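Local coordinates for Tat-secreted protein Rv2525c (Mycobacterium tuberculosis, PDB 4PMQ), which may act as a peptidoglycan hydrolase with glycosidase activity and shows esterase activity in vitro toward p-nitrophenyl esters, preferring the butyrate, at residues 19-24 with 56-61; 62-67 with 92-97; 146-151 with 170-175. All blocks are in the same frame, centred on the assembly; numbering follows the deposited sequence.

The three contacts follow one another along the chain and illustrate three ways of fastening helices, strands and connections around a TIM-type barrel. Contact 1 joins helix 17-22 to the turn that ends helix 49-57; contact 2 ties strand 61-66 to helix 79-96; contact 3 pins the loop before strand 177-181 to helix 144-153. Contacts 1 and 2 have centres about 18 Å apart and are adjacent in the chain, helix 49-57 leading through residues 58-60 into strand 61-66. Contact 3 lies across the chain's centre from contact 2, its centre about 23 Å away, and about 28 Å from that of contact 1. The curled sheet connects all three, within a single glycoside hydrolase-like domain.

Contact 1 of 3, residues 19-24 with 56-61; sequences QIRAAG and SGNGLK
Asn58 meets the end of Arg21 just where helix 49-57 stops. Its OD1 lies over one face of the guanidinium, 3.0 Å above the plane and toward the rim, with the amide and guanidinium planes 65° apart. From that position it is poorly angled for a hydrogen bond, although Arg21 NH2 is 3.3 Å from Asn58 OD1; the other end of the amide, ND2, is hydrogen-bonded to the carbonyl of Asp54. A water makes the polar link instead, accepting from Arg21 NH1 at 3.2 Å and donating to Asn58 O at 2.9 Å. The bend of the arginine at chi3 (63°) turns its head across the asparagine.

Gly59, with positive phi, is the C-prime residue of the Schellman motif closing the helix. The chain then turns Leu60 inward, and its two methyls divide the work: CD1 packs 3.7 Å from Ile20 CG2, while CD2 lies 4.1 Å from Arg21 CB, on the aliphatic root of the arginine.

Ile20 and Leu60 also both touch Leu55. This small apolar cluster sits between helix 17-22 and the C-terminal end of helix 49-57, beneath the more exposed arginine, and Lys61 opens strand 61-66, with backbone hydrogen bonds to Val26 and Ala28.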
ATOM      1  N   GLN A  19       6.558  13.269 -14.936  1.00  7.58           N
ATOM      2  CA  GLN A  19       6.439  12.055 -15.753  1.00  7.83           C
ATOM      3  C   GLN A  19       5.248  11.190 -15.302  1.00  9.94           C
ATOM      4  O   GLN A  19       4.611  10.570 -16.158  1.00  9.20           O
ATOM      5  CB  GLN A  19       7.738  11.257 -15.784  1.00  8.85           C
ATOM      6  CG  GLN A  19       8.830  12.072 -16.501  1.00 11.80           C
ATOM      7  CD  GLN A  19      10.133  11.315 -16.638  1.00 34.60           C
ATOM      8  OE1 GLN A  19      10.726  10.877 -15.660  1.00 28.87           O
ATOM      9  NE2 GLN A  19      10.634  11.191 -17.851  1.00 35.42           N
ATOM     10  N   ILE A  20       4.922  11.158 -13.986  1.00  7.72           N
ATOM     11  CA  ILE A  20       3.736  10.418 -13.527  1.00  7.48           C
ATOM     12  C   ILE A  20       2.513  11.048 -14.203  1.00 10.30           C
ATOM     13  O   ILE A  20       1.694  10.348 -14.784  1.00  9.95           O
ATOM     14  CB  ILE A  20       3.619  10.445 -11.989  1.00  9.93           C
ATOM     15  CG1 ILE A  20       4.771   9.622 -11.381  1.00 11.41           C
ATOM     16  CG2 ILE A  20       2.220   9.964 -11.507  1.00  6.76           C
ATOM     17  CD1 ILE A  20       5.209  10.094 -10.093  1.00 24.64           C
ATOM     18  N   ARG A  21       2.425  12.387 -14.138  1.00  7.83           N
ATOM     19  CA  ARG A  21       1.325  13.113 -14.733  1.00  8.00           C
ATOM     20  C   ARG A  21       1.284  12.879 -16.263  1.00 10.43           C
ATOM     21  O   ARG A  21       0.216  12.540 -16.782  1.00 10.22           O
ATOM     22  CB  ARG A  21       1.449  14.583 -14.392  1.00  6.63           C
ATOM     23  CG  ARG A  21       0.269  15.438 -14.846  1.00 13.77           C
ATOM     24  CD  ARG A  21       0.448  16.873 -14.390  1.00 11.70           C
ATOM     25  NE  ARG A  21       1.634  17.491 -14.981  1.00 13.92           N
ATOM     26  CZ  ARG A  21       2.123  18.680 -14.627  1.00 32.06           C
ATOM     27  NH1 ARG A  21       1.510  19.411 -13.700  1.00 21.61           N
ATOM     28  NH2 ARG A  21       3.219  19.152 -15.209  1.00 19.56           N
ATOM     29  N   ALA A  22       2.452  12.917 -16.945  1.00  8.04           N
ATOM     30  CA  ALA A  22       2.523  12.691 -18.401  1.00  9.10           C
ATOM     31  C   ALA A  22       2.040  11.290 -18.805  1.00 13.45           C
ATOM     32  O   ALA A  22       1.507  11.121 -19.923  1.00 12.35           O
ATOM     33  CB  ALA A  22       3.950  12.916 -18.908  1.00 10.52           C
ATOM     34  N   ALA A  23       2.204  10.300 -17.898  1.00 10.76           N
ATOM     35  CA  ALA A  23       1.788   8.911 -18.138  1.00 11.38           C
ATOM     36  C   ALA A  23       0.271   8.721 -17.967  1.00 13.56           C
ATOM     37  O   ALA A  23      -0.241   7.628 -18.207  1.00 13.04           O
ATOM     38  CB  ALA A  23       2.539   7.979 -17.195  1.00 11.50           C
ATOM     39  N   GLY A  24      -0.439   9.768 -17.552  1.00 10.09           N
ATOM     40  CA  GLY A  24      -1.888   9.673 -17.431  1.00 10.59           C
ATOM     41  C   GLY A  24      -2.404   9.286 -16.062  1.00 13.68           C
ATOM     42  O   GLY A  24      -3.609   9.139 -15.892  1.00 12.26           O
ATOM     43  N   SER A  56       2.702  16.509  -4.894  1.00  7.74           N
ATOM     44  CA  SER A  56       1.657  17.464  -4.511  0.50  8.59           C
ATOM     45  C   SER A  56       1.745  18.743  -5.346  1.00 13.86           C
ATOM     46  O   SER A  56       0.716  19.300  -5.757  1.00 13.80           O
ATOM     47  CB  SER A  56       1.748  17.805  -3.028  0.50 12.56           C
ATOM     48  OG  SER A  56       1.396  16.696  -2.221  0.50 19.53           O
ATOM     49  N   GLY A  57       2.979  19.192  -5.611  1.00 11.36           N
ATOM     50  CA  GLY A  57       3.244  20.398  -6.403  1.00 11.68           C
ATOM     51  C   GLY A  57       2.678  20.353  -7.813  1.00 17.75           C
ATOM     52  O   GLY A  57       2.269  21.381  -8.363  1.00 19.64           O
ATOM     53  N   ASN A  58       2.620  19.148  -8.395  1.00 14.13           N
ATOM     54  CA  ASN A  58       2.116  18.905  -9.739  1.00 13.94           C
ATOM     55  C   ASN A  58       0.645  18.482  -9.720  1.00 15.18           C
ATOM     56  O   ASN A  58       0.145  17.969 -10.732  1.00 14.33           O
ATOM     57  CB  ASN A  58       2.982  17.844 -10.434  1.00 18.24           C
ATOM     58  CG  ASN A  58       4.280  18.419 -10.932  1.00 34.37           C
ATOM     59  OD1 ASN A  58       4.397  18.790 -12.102  1.00 35.01           O
ATOM     60  ND2 ASN A  58       5.255  18.584 -10.036  1.00 14.84           N
ATOM     61  N   GLY A  59      -0.025  18.704  -8.573  1.00 12.57           N
ATOM     62  CA  GLY A  59      -1.443  18.410  -8.376  1.00 12.68           C
ATOM     63  C   GLY A  59      -1.735  16.922  -8.326  1.00 14.63           C
ATOM     64  O   GLY A  59      -2.866  16.505  -8.607  1.00 16.27           O
ATOM     65  N   LEU A  60      -0.714  16.108  -8.001  1.00  8.07           N
ATOM     66  CA  LEU A  60      -0.906  14.652  -7.965  1.00  6.32           C
ATOM     67  C   LEU A  60      -1.308  14.169  -6.568  1.00 10.07           C
ATOM     68  O   LEU A  60      -0.917  14.783  -5.561  1.00 10.98           O
ATOM     69  CB  LEU A  60       0.348  13.898  -8.447  1.00  6.76           C
ATOM     70  CG  LEU A  60       0.735  14.103  -9.904  1.00 12.20           C
ATOM     71  CD1 LEU A  60       2.081  13.450 -10.195  1.00 11.50           C
ATOM     72  CD2 LEU A  60      -0.327  13.496 -10.858  1.00 15.31           C
ATOM     73  N   LYS A  61      -2.085  13.059  -6.516  1.00  6.60           N
ATOM     74  CA  LYS A  61      -2.516  12.439  -5.269  1.00  7.24           C
ATOM     75  C   LYS A  61      -1.420  11.568  -4.710  1.00  9.15           C
ATOM     76  O   LYS A  61      -0.667  10.948  -5.474  1.00  8.62           O
ATOM     77  CB  LYS A  61      -3.787  11.572  -5.471  1.00  8.56           C
ATOM     78  CG  LYS A  61      -5.003  12.352  -5.937  1.00 15.11           C
ATOM     79  CD  LYS A  61      -5.449  13.337  -4.876  1.00 22.91           C
ATOM     80  CE  LYS A  61      -6.624  14.175  -5.293  1.00 23.92           C
ATOM     81  NZ  LYS A  61      -6.989  15.117  -4.209  1.00 29.05           N
TER
HETATM   82  O   HOH W   1      -1.511  19.195 -12.831  1.00 30.11           O

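Contact 2 of 3, residues 62-67 with 92-97; sequences IVSCYQ and ELHAAA
Ser64 and His94 join the strand and the helix of a beta-alpha-beta unit made of strand 61-66, helix 79-96 and strand 105-108. The contact is a lesson in economy: a single buried hydrogen bond, Ser64 OG to His94 ND1 at 2.7 Å, links two residues whose CA atoms are 7.1 Å apart.

The hydroxyl comes to the edge of the imidazole, in the plane of the ring. It leans toward the CE1 side of the nitrogen: Ser64 OG is 3.3 Å from His94 CE1 but 4.0 Å from His94 CG. At the serine end the angle CB-OG-ND1 is about 112°, close to tetrahedral. The histidine reaches inward because its CG stands anti to the backbone N (chi1 173°), and its second torsion turns the ring so that ND1 is presented to the strand.

Each partner has a second polar contact. Trp205 NE1 is hydrogen-bonded to Ser64 OG, and the indole also meets the His94 ring with the planes at about 70°; His94 NE2 is bonded to the carbonyl of Pro100. Bonds at both nitrogens fix the rotation of the imidazole and satisfy its polar atoms in a buried setting.

Along the strand the side chains alternate. Ser64 faces the helix, whereas Val63 points away from it; two residues after Ser64, the hydroxyl of Tyr66 forms another link to the same helix, at His86. On the other strand of the unit, Tyr106 is backbone hydrogen-bonded to Ser64, and Ile105 touches His94. An outer helix returning antiparallel to its strand, so that the next strand can add in parallel, is the repeating arrangement of a TIM-type barrel.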
ATOM      1  N   ILE A  62      -1.338  11.471  -3.382  1.00  5.61           N
ATOM      2  CA  ILE A  62      -0.365  10.566  -2.764  1.00  5.38           C
ATOM      3  C   ILE A  62      -1.114   9.644  -1.842  1.00  7.38           C
ATOM      4  O   ILE A  62      -2.006  10.100  -1.114  1.00  6.79           O
ATOM      5  CB  ILE A  62       0.756  11.327  -1.981  1.00  7.58           C
ATOM      6  CG1 ILE A  62       1.407  12.424  -2.858  1.00  7.87           C
ATOM      7  CG2 ILE A  62       1.830  10.340  -1.414  1.00  6.37           C
ATOM      8  CD1 ILE A  62       2.292  13.454  -2.110  1.00 11.65           C
ATOM      9  N   VAL A  63      -0.699   8.376  -1.813  1.00  4.21           N
ATOM     10  CA  VAL A  63      -1.254   7.364  -0.919  1.00  5.04           C
ATOM     11  C   VAL A  63      -0.078   6.600  -0.329  1.00  9.88           C
ATOM     12  O   VAL A  63       0.852   6.285  -1.068  1.00  9.26           O
ATOM     13  CB  VAL A  63      -2.237   6.408  -1.649  1.00  8.73           C
ATOM     14  CG1 VAL A  63      -2.726   5.313  -0.703  1.00  8.27           C
ATOM     15  CG2 VAL A  63      -3.436   7.186  -2.210  1.00  8.63           C
ATOM     16  N   SER A  64      -0.157   6.220   0.948  1.00  5.59           N
ATOM     17  CA  SER A  64       0.953   5.492   1.575  1.00  5.07           C
ATOM     18  C   SER A  64       0.692   3.990   1.690  1.00  7.23           C
ATOM     19  O   SER A  64      -0.410   3.577   2.052  1.00  6.32           O
ATOM     20  CB  SER A  64       1.218   6.023   2.980  1.00  6.63           C
ATOM     21  OG  SER A  64       1.690   7.357   2.974  1.00  5.81           O
ATOM     22  N   CYS A  65       1.736   3.178   1.435  1.00  6.29           N
ATOM     23  CA  CYS A  65       1.627   1.746   1.646  1.00  6.75           C
ATOM     24  C   CYS A  65       2.893   1.254   2.310  1.00  9.13           C
ATOM     25  O   CYS A  65       3.932   1.919   2.259  1.00  7.43           O
ATOM     26  CB  CYS A  65       1.353   1.000   0.345  1.00  8.32           C
ATOM     27  SG  CYS A  65       2.717   1.073  -0.835  1.00 12.45           S
ATOM     28  N   TYR A  66       2.797   0.123   2.953  1.00  5.39           N
ATOM     29  CA  TYR A  66       3.937  -0.412   3.684  1.00  4.41           C
ATOM     30  C   TYR A  66       4.222  -1.824   3.270  1.00  7.36           C
ATOM     31  O   TYR A  66       3.335  -2.665   3.382  1.00  7.80           O
ATOM     32  CB  TYR A  66       3.644  -0.386   5.202  1.00  5.24           C
ATOM     33  CG  TYR A  66       4.837  -0.795   6.036  1.00  5.84           C
ATOM     34  CD1 TYR A  66       5.148  -2.145   6.238  1.00  6.21           C
ATOM     35  CD2 TYR A  66       5.668   0.163   6.611  1.00  5.95           C
ATOM     36  CE1 TYR A  66       6.277  -2.528   6.960  1.00  7.06           C
ATOM     37  CE2 TYR A  66       6.813  -0.206   7.327  1.00  6.90           C
ATOM     38  CZ  TYR A  66       7.112  -1.553   7.493  1.00  9.98           C
ATOM     39  OH  TYR A  66       8.203  -1.931   8.230  1.00  7.56           O
ATOM     40  N   GLN A  67       5.459  -2.108   2.896  1.00  5.35           N
ATOM     41  CA  GLN A  67       5.916  -3.483   2.662  1.00  5.51           C
ATOM     42  C   GLN A  67       7.397  -3.510   2.883  1.00  9.70           C
ATOM     43  O   GLN A  67       8.136  -2.856   2.146  1.00  9.41           O
ATOM     44  CB  GLN A  67       5.569  -4.026   1.273  1.00  7.13           C
ATOM     45  CG  GLN A  67       5.932  -5.526   1.190  1.00  9.29           C
ATOM     46  CD  GLN A  67       5.537  -6.244  -0.060  1.00 24.69           C
ATOM     47  OE1 GLN A  67       4.718  -5.780  -0.851  1.00 16.47           O
ATOM     48  NE2 GLN A  67       6.076  -7.446  -0.218  1.00 18.88           N
ATOM     49  N   GLU A  92       6.370   6.484  11.258  1.00  6.43           N
ATOM     50  CA  GLU A  92       7.525   7.379  11.342  1.00  7.20           C
ATOM     51  C   GLU A  92       7.924   7.863   9.929  1.00  9.84           C
ATOM     52  O   GLU A  92       8.149   9.071   9.733  1.00  9.01           O
ATOM     53  CB  GLU A  92       8.682   6.613  12.012  1.00  8.88           C
ATOM     54  CG  GLU A  92       9.883   7.473  12.350  1.00 20.23           C
ATOM     55  CD  GLU A  92      11.082   6.736  12.923  1.00 39.15           C
ATOM     56  OE1 GLU A  92      11.083   5.480  12.932  1.00 19.05           O
ATOM     57  OE2 GLU A  92      12.056   7.426  13.299  1.00 42.12           O
ATOM     58  N   LEU A  93       7.988   6.925   8.967  1.00  7.12           N
ATOM     59  CA  LEU A  93       8.389   7.256   7.599  1.00  6.21           C
ATOM     60  C   LEU A  93       7.312   8.071   6.902  1.00  9.00           C
ATOM     61  O   LEU A  93       7.647   8.961   6.120  1.00  7.82           O
ATOM     62  CB  LEU A  93       8.780   6.014   6.786  1.00  6.07           C
ATOM     63  CG  LEU A  93      10.079   5.350   7.298  1.00  9.80           C
ATOM     64  CD1 LEU A  93      10.313   4.032   6.604  1.00  9.80           C
ATOM     65  CD2 LEU A  93      11.323   6.297   7.111  1.00 12.81           C
ATOM     66  N   HIS A  94       6.031   7.764   7.175  1.00  6.03           N
ATOM     67  CA  HIS A  94       4.927   8.534   6.592  1.00  5.23           C
ATOM     68  C   HIS A  94       5.071   9.991   7.081  1.00  7.32           C
ATOM     69  O   HIS A  94       5.073  10.907   6.261  1.00  7.06           O
ATOM     70  CB  HIS A  94       3.597   7.901   7.043  1.00  5.60           C
ATOM     71  CG  HIS A  94       2.376   8.663   6.659  1.00  8.36           C
ATOM     72  ND1 HIS A  94       1.731   8.431   5.456  1.00  9.75           N
ATOM     73  CD2 HIS A  94       1.650   9.551   7.382  1.00  9.31           C
ATOM     74  CE1 HIS A  94       0.666   9.213   5.455  1.00  8.60           C
ATOM     75  NE2 HIS A  94       0.574   9.910   6.599  1.00  8.59           N
ATOM     76  N   ALA A  95       5.234  10.189   8.398  1.00  6.36           N
ATOM     77  CA  ALA A  95       5.328  11.547   8.955  1.00  7.82           C
ATOM     78  C   ALA A  95       6.570  12.289   8.430  1.00  9.10           C
ATOM     79  O   ALA A  95       6.472  13.485   8.126  1.00  9.51           O
ATOM     80  CB  ALA A  95       5.340  11.487  10.474  1.00  8.60           C
ATOM     81  N   ALA A  96       7.695  11.560   8.227  1.00  6.65           N
ATOM     82  CA  ALA A  96       8.968  12.154   7.783  1.00  7.93           C
ATOM     83  C   ALA A  96       8.849  12.665   6.342  1.00 12.96           C
ATOM     84  O   ALA A  96       9.535  13.617   5.984  1.00 13.27           O
ATOM     85  CB  ALA A  96      10.102  11.149   7.899  1.00  9.84           C
ATOM     86  N   ALA A  97       7.967  12.035   5.534  1.00  8.65           N
ATOM     87  CA  ALA A  97       7.738  12.450   4.139  1.00  8.85           C
ATOM     88  C   ALA A  97       6.623  13.537   4.068  1.00 12.44           C
ATOM     89  O   ALA A  97       6.251  13.964   2.967  1.00 11.00           O
ATOM     90  CB  ALA A  97       7.350  11.240   3.299  1.00  9.19           C
TER

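Contact 3 of 3, residues 146-151 with 170-175; sequences TIDWAV and YTHPAA
His172 and Asp148 form the main polar link. The hydrogen bond from His172 NE2 to Asp148 OD1 is 2.6 Å long and nearly straight, at 164°. OD1 accepts through its anti lone pair, the one turned away from the other carboxylate oxygen, and lies in the ring plane, while carboxylate and imidazole are turned 46° from one another. The second ring nitrogen is used as well: Ala174 N donates to His172 ND1 over 2.9 Å. With NE2 donating and ND1 accepting, the ring is locked in one orientation.

The second bond lies inside a type I beta turn from His172 to Ala175, closed by Ala175 N to His172 O at 3.1 Å, in the connection between barrel strands 158-161 and 177-181. The connection is further tied to the barrel by Gln161, which is hydrogen-bonded to His172 N and Tyr170 O.

Apolar contacts pack the rest. Ile147 CG2, set anti to the backbone N by a chi1 of -74°, sits over the centre of the His172 ring in a CH-pi contact, 4.0 Å from the centroid; Pro173 CD lies toward the rim of the opposite face. One helical turn beyond Ile147, Val151 CG2 touches Ala174 CB at 3.9 Å, and both Ile147 and Val151 also rest on Phe159 of strand 158-161.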
ATOM      1  N   THR A 146      -9.057 -12.174   1.202  1.00  5.65           N
ATOM      2  CA  THR A 146      -8.489 -11.661   2.453  1.00  4.71           C
ATOM      3  C   THR A 146      -9.205 -10.359   2.853  1.00  7.45           C
ATOM      4  O   THR A 146      -9.489 -10.138   4.043  1.00  7.17           O
ATOM      5  CB  THR A 146      -6.956 -11.507   2.306  1.00  5.24           C
ATOM      6  OG1 THR A 146      -6.391 -12.788   1.978  1.00  6.36           O
ATOM      7  CG2 THR A 146      -6.300 -11.019   3.621  1.00  7.95           C
ATOM      8  N   ILE A 147      -9.504  -9.507   1.858  1.00  4.79           N
ATOM      9  CA  ILE A 147     -10.269  -8.293   2.105  1.00  4.37           C
ATOM     10  C   ILE A 147     -11.618  -8.691   2.708  1.00  8.78           C
ATOM     11  O   ILE A 147     -12.027  -8.118   3.721  1.00  6.99           O
ATOM     12  CB  ILE A 147     -10.436  -7.451   0.820  1.00  5.68           C
ATOM     13  CG1 ILE A 147      -9.098  -6.746   0.469  1.00  5.62           C
ATOM     14  CG2 ILE A 147     -11.564  -6.419   0.979  1.00  6.99           C
ATOM     15  CD1 ILE A 147      -9.120  -6.175  -0.957  1.00  8.36           C
ATOM     16  N   ASP A 148     -12.271  -9.730   2.140  1.00  6.20           N
ATOM     17  CA  ASP A 148     -13.584 -10.094   2.683  1.00  6.28           C
ATOM     18  C   ASP A 148     -13.485 -10.575   4.135  1.00  8.89           C
ATOM     19  O   ASP A 148     -14.320 -10.215   4.980  1.00  8.20           O
ATOM     20  CB  ASP A 148     -14.294 -11.151   1.832  1.00  7.26           C
ATOM     21  CG  ASP A 148     -15.776 -10.961   2.032  1.00 11.44           C
ATOM     22  OD1 ASP A 148     -16.342 -10.049   1.391  1.00 12.17           O
ATOM     23  OD2 ASP A 148     -16.360 -11.666   2.894  1.00 11.95           O
ATOM     24  N   TRP A 149     -12.453 -11.370   4.430  1.00  6.61           N
ATOM     25  CA  TRP A 149     -12.300 -11.843   5.809  1.00  6.89           C
ATOM     26  C   TRP A 149     -12.112 -10.669   6.764  1.00  9.18           C
ATOM     27  O   TRP A 149     -12.750 -10.636   7.831  1.00  7.57           O
ATOM     28  CB  TRP A 149     -11.103 -12.782   5.937  1.00  5.85           C
ATOM     29  CG  TRP A 149     -11.231 -14.118   5.274  1.00  7.60           C
ATOM     30  CD1 TRP A 149     -12.335 -14.917   5.236  1.00 10.85           C
ATOM     31  CD2 TRP A 149     -10.144 -14.912   4.754  1.00  7.87           C
ATOM     32  NE1 TRP A 149     -12.018 -16.135   4.654  1.00 10.03           N
ATOM     33  CE2 TRP A 149     -10.679 -16.158   4.367  1.00 10.81           C
ATOM     34  CE3 TRP A 149      -8.766 -14.688   4.591  1.00  8.80           C
ATOM     35  CZ2 TRP A 149      -9.891 -17.166   3.788  1.00 10.15           C
ATOM     36  CZ3 TRP A 149      -7.987 -15.691   4.024  1.00  9.94           C
ATOM     37  CH2 TRP A 149      -8.565 -16.880   3.564  1.00 10.43           C
ATOM     38  N   ALA A 150     -11.261  -9.689   6.361  1.00  6.75           N
ATOM     39  CA  ALA A 150     -10.957  -8.486   7.170  1.00  6.72           C
ATOM     40  C   ALA A 150     -12.224  -7.620   7.349  1.00  8.66           C
ATOM     41  O   ALA A 150     -12.528  -7.196   8.466  1.00 10.06           O
ATOM     42  CB  ALA A 150      -9.848  -7.696   6.517  1.00  7.69           C
ATOM     43  N   VAL A 151     -12.970  -7.391   6.260  1.00  5.61           N
ATOM     44  CA  VAL A 151     -14.214  -6.617   6.339  1.00  6.20           C
ATOM     45  C   VAL A 151     -15.187  -7.297   7.310  1.00  8.76           C
ATOM     46  O   VAL A 151     -15.772  -6.639   8.183  1.00  9.92           O
ATOM     47  CB  VAL A 151     -14.864  -6.425   4.952  1.00  9.86           C
ATOM     48  CG1 VAL A 151     -16.286  -5.857   5.078  1.00  9.91           C
ATOM     49  CG2 VAL A 151     -14.001  -5.534   4.079  1.00  9.11           C
ATOM     50  N   TYR A 170     -12.795  -9.895 -11.154  1.00  8.29           N
ATOM     51  CA  TYR A 170     -13.574  -9.428 -10.003  1.00  8.01           C
ATOM     52  C   TYR A 170     -12.970  -8.225  -9.295  1.00 10.01           C
ATOM     53  O   TYR A 170     -11.771  -8.184  -9.035  1.00  9.23           O
ATOM     54  CB  TYR A 170     -13.688 -10.578  -8.976  1.00  9.27           C
ATOM     55  CG  TYR A 170     -14.518 -10.261  -7.744  1.00  8.51           C
ATOM     56  CD1 TYR A 170     -15.905 -10.110  -7.829  1.00 10.32           C
ATOM     57  CD2 TYR A 170     -13.932 -10.193  -6.485  1.00  8.84           C
ATOM     58  CE1 TYR A 170     -16.683  -9.888  -6.689  1.00  9.89           C
ATOM     59  CE2 TYR A 170     -14.689  -9.913  -5.346  1.00  9.62           C
ATOM     60  CZ  TYR A 170     -16.066  -9.778  -5.448  1.00  9.02           C
ATOM     61  OH  TYR A 170     -16.818  -9.592  -4.320  1.00  8.31           O
ATOM     62  N   THR A 171     -13.853  -7.305  -8.858  1.00  7.12           N
ATOM     63  CA  THR A 171     -13.438  -6.201  -8.012  1.00  7.43           C
ATOM     64  C   THR A 171     -14.284  -6.296  -6.737  1.00  9.63           C
ATOM     65  O   THR A 171     -15.513  -6.180  -6.830  1.00  7.54           O
ATOM     66  CB  THR A 171     -13.597  -4.863  -8.743  1.00 15.14           C
ATOM     67  OG1 THR A 171     -12.739  -4.856  -9.886  1.00 13.16           O
ATOM     68  CG2 THR A 171     -13.232  -3.678  -7.859  1.00 18.08           C
ATOM     69  N   HIS A 172     -13.637  -6.399  -5.542  1.00  7.13           N
ATOM     70  CA  HIS A 172     -14.407  -6.474  -4.295  1.00  6.68           C
ATOM     71  C   HIS A 172     -15.197  -5.181  -4.089  1.00  9.25           C
ATOM     72  O   HIS A 172     -14.612  -4.117  -4.248  1.00  7.73           O
ATOM     73  CB  HIS A 172     -13.492  -6.743  -3.074  1.00  7.30           C
ATOM     74  CG  HIS A 172     -14.246  -7.199  -1.869  1.00  9.80           C
ATOM     75  ND1 HIS A 172     -14.996  -6.325  -1.110  1.00 10.46           N
ATOM     76  CD2 HIS A 172     -14.380  -8.445  -1.357  1.00 10.97           C
ATOM     77  CE1 HIS A 172     -15.562  -7.064  -0.173  1.00  9.18           C
ATOM     78  NE2 HIS A 172     -15.208  -8.336  -0.274  1.00  9.38           N
ATOM     79  N   PRO A 173     -16.512  -5.253  -3.754  1.00  8.79           N
ATOM     80  CA  PRO A 173     -17.311  -4.016  -3.578  1.00  8.85           C
ATOM     81  C   PRO A 173     -16.838  -3.124  -2.426  1.00 11.91           C
ATOM     82  O   PRO A 173     -17.251  -1.963  -2.364  1.00 11.66           O
ATOM     83  CB  PRO A 173     -18.736  -4.537  -3.318  1.00 10.76           C
ATOM     84  CG  PRO A 173     -18.563  -5.917  -2.825  1.00 15.68           C
ATOM     85  CD  PRO A 173     -17.349  -6.453  -3.555  1.00 11.02           C
ATOM     86  N   ALA A 174     -16.018  -3.645  -1.505  1.00  9.82           N
ATOM     87  CA  ALA A 174     -15.515  -2.823  -0.390  1.00 10.27           C
ATOM     88  C   ALA A 174     -14.177  -2.133  -0.737  1.00 11.94           C
ATOM     89  O   ALA A 174     -13.739  -1.255   0.014  1.00 10.71           O
ATOM     90  CB  ALA A 174     -15.323  -3.681   0.856  1.00 10.93           C
ATOM     91  N   ALA A 175     -13.517  -2.544  -1.843  1.00  7.52           N
ATOM     92  CA  ALA A 175     -12.179  -2.004  -2.156  1.00  7.37           C
ATOM     93  C   ALA A 175     -12.224  -0.530  -2.571  1.00  9.96           C
ATOM     94  O   ALA A 175     -13.147  -0.084  -3.275  1.00  9.19           O
ATOM     95  CB  ALA A 175     -11.512  -2.827  -3.247  1.00  8.18           C
TER